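Local atomic coordinates of 6-pyruvoyl tetrahydrobiopterin synthase (PDB entry 3LX3), a protein that belongs to the 6-pyruvoyl tetrahydropterin synthase family, binds zinc and assembles as a hexamer. Residues Gln144-Glu148 / Ile149-Phe153. Residues are numbered along the deposited sequence; the frame is centred on the assembly and turned at random.
Sequences QLIEE and IDLPF
Ile146 places CG2 anti to its own nitrogen, and this methyl comes up beside Leu151, whose CG also lies anti to the backbone N at chi1 176°. The two side chains lie flank to flank, extending in a common direction, with Ile146 CG2 4.1 Å from Leu151 CB. Between them the chain turns from helix 134-149 into helix 151-156. Ile149 closes the first helix: its N gives a nearly straight bond to Leu145 O (2.9 Å, 170° at the hydrogen), and its CG1 rests 3.3 Å from that same Leu145 O. The next bond, Asp150 N to Ile146 O at 2.9 Å, is more bent, at 141°, as the helix runs out; Asp150 itself leaves helical geometry with a positive phi. Asp150 then serves as N-cap of the second helix. Its OD2 accepts from Phe153 N at 3.1 Å, approached on the anti side and from somewhat out of the carboxylate plane. The other oxygen, OD1, accepts a hydrogen bond from a water that also donates to Glu147 O (2.7 Å), tying the cap back to the last turn of the preceding helix. On the buried face of the turn, Leu145 packs on Val78 and Val81 of helix 71-85, while Ile146 and Ile149 both touch Met162 of strand 161-167. Glu148, bent at chi2, reaches the same helix 71-85, where its OE1 forms a salt bridge with Lys80. One aspartate thus serves both sides of the junction between the helices, with its carboxylate supplying an acceptor for an amide at the start of the new helix and a water-mediated link to the end of the old one.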
loop_
_atom_site.group_PDB
_atom_site.type_symbol
_atom_site.label_atom_id
_atom_site.label_comp_id
_atom_site.label_asym_id
_atom_site.label_seq_id
_atom_site.Cartn_x
_atom_site.Cartn_y
_atom_site.Cartn_z
ATOM N N GLN A 144 -13.762 -3.344 -24.537
ATOM C CA GLN A 144 -12.834 -4.405 -24.951
ATOM C C GLN A 144 -12.922 -5.602 -24.030
ATOM O O GLN A 144 -12.856 -6.749 -24.488
ATOM C CB GLN A 144 -11.395 -3.908 -25.010
ATOM C CG GLN A 144 -11.084 -2.963 -26.131
ATOM C CD GLN A 144 -11.356 -3.546 -27.502
ATOM O OE1 GLN A 144 -12.228 -3.082 -28.233
ATOM N NE2 GLN A 144 -10.664 -4.610 -27.812
ATOM N N LEU A 145 -13.079 -5.347 -22.735
ATOM C CA LEU A 145 -13.152 -6.452 -21.762
ATOM C C LEU A 145 -14.403 -7.283 -21.905
ATOM O O LEU A 145 -14.377 -8.523 -21.783
ATOM C CB LEU A 145 -13.031 -5.945 -20.319
ATOM C CG LEU A 145 -11.623 -5.709 -19.810
ATOM C CD1 LEU A 145 -11.664 -5.077 -18.401
ATOM C CD2 LEU A 145 -10.847 -7.080 -19.794
ATOM N N ILE A 146 -15.527 -6.624 -22.151
ATOM C CA ILE A 146 -16.750 -7.345 -22.338
ATOM C C ILE A 146 -16.625 -8.207 -23.597
ATOM O O ILE A 146 -17.045 -9.359 -23.595
ATOM C CB ILE A 146 -17.963 -6.378 -22.379
ATOM C CG1 ILE A 146 -18.214 -5.825 -20.973
ATOM C CG2 ILE A 146 -19.196 -7.073 -22.968
ATOM C CD1 ILE A 146 -19.058 -4.581 -20.972
ATOM N N GLU A 147 -16.009 -7.669 -24.649
ATOM C CA GLU A 147 -15.782 -8.454 -25.875
ATOM C C GLU A 147 -14.870 -9.662 -25.646
ATOM O O GLU A 147 -15.130 -10.762 -26.142
ATOM C CB GLU A 147 -15.207 -7.586 -27.007
ATOM C CG GLU A 147 -16.177 -6.572 -27.597
ATOM C CD GLU A 147 -15.708 -6.008 -28.954
ATOM O OE1 GLU A 147 -15.054 -6.751 -29.729
ATOM O OE2 GLU A 147 -16.017 -4.833 -29.248
ATOM N N GLU A 148 -13.802 -9.451 -24.888
ATOM C CA GLU A 148 -12.803 -10.502 -24.651
ATOM C C GLU A 148 -13.283 -11.603 -23.729
ATOM O O GLU A 148 -12.966 -12.780 -23.967
ATOM C CB GLU A 148 -11.508 -9.909 -24.085
ATOM C CG GLU A 148 -10.759 -9.028 -25.073
ATOM C CD GLU A 148 -9.910 -9.802 -26.066
ATOM O OE1 GLU A 148 -9.910 -11.049 -26.040
ATOM O OE2 GLU A 148 -9.206 -9.124 -26.855
ATOM N N ILE A 149 -14.007 -11.243 -22.671
ATOM C CA ILE A 149 -14.613 -12.264 -21.788
ATOM C C ILE A 149 -15.780 -12.964 -22.473
ATOM O O ILE A 149 -15.991 -14.174 -22.258
ATOM C CB ILE A 149 -15.016 -11.677 -20.412
ATOM C CG1 ILE A 149 -13.787 -11.076 -19.726
ATOM C CG2 ILE A 149 -15.638 -12.784 -19.500
ATOM C CD1 ILE A 149 -14.074 -10.160 -18.501
ATOM N N ASP A 150 -16.493 -12.185 -23.294
ATOM C CA ASP A 150 -17.608 -12.589 -24.161
ATOM C C ASP A 150 -18.943 -12.359 -23.461
ATOM O O ASP A 150 -19.177 -12.896 -22.377
ATOM C CB ASP A 150 -17.508 -14.054 -24.599
ATOM C CG ASP A 150 -18.570 -14.423 -25.613
ATOM O OD1 ASP A 150 -18.523 -13.937 -26.781
ATOM O OD2 ASP A 150 -19.469 -15.188 -25.226
ATOM N N LEU A 151 -19.816 -11.568 -24.079
ATOM C CA LEU A 151 -21.046 -11.174 -23.421
ATOM C C LEU A 151 -21.966 -12.371 -23.183
ATOM O O LEU A 151 -22.491 -12.504 -22.072
ATOM C CB LEU A 151 -21.753 -10.056 -24.205
ATOM C CG LEU A 151 -23.107 -9.614 -23.683
ATOM C CD1 LEU A 151 -22.974 -9.001 -22.297
ATOM C CD2 LEU A 151 -23.723 -8.613 -24.691
ATOM N N PRO A 152 -22.151 -13.266 -24.184
ATOM C CA PRO A 152 -22.974 -14.438 -23.874
ATOM C C PRO A 152 -22.438 -15.299 -22.746
ATOM O O PRO A 152 -23.211 -15.813 -21.955
ATOM C CB PRO A 152 -22.990 -15.236 -25.194
ATOM C CG PRO A 152 -22.799 -14.234 -26.228
ATOM C CD PRO A 152 -21.959 -13.104 -25.638
ATOM N N PHE A 153 -21.117 -15.444 -22.662
ATOM C CA PHE A 153 -20.526 -16.189 -21.555
ATOM C C PHE A 153 -20.811 -15.502 -20.230
ATOM O O PHE A 153 -21.176 -16.169 -19.248
ATOM C CB PHE A 153 -19.018 -16.384 -21.726
ATOM C CG PHE A 153 -18.366 -17.095 -20.560
ATOM C CD1 PHE A 153 -18.735 -18.389 -20.220
ATOM C CD2 PHE A 153 -17.404 -16.457 -19.796
ATOM C CE1 PHE A 153 -18.142 -19.042 -19.146
ATOM C CE2 PHE A 153 -16.824 -17.084 -18.727
ATOM C CZ PHE A 153 -17.196 -18.378 -18.393
HETATM O O HOH W 1 -17.172 -11.444 -27.698
#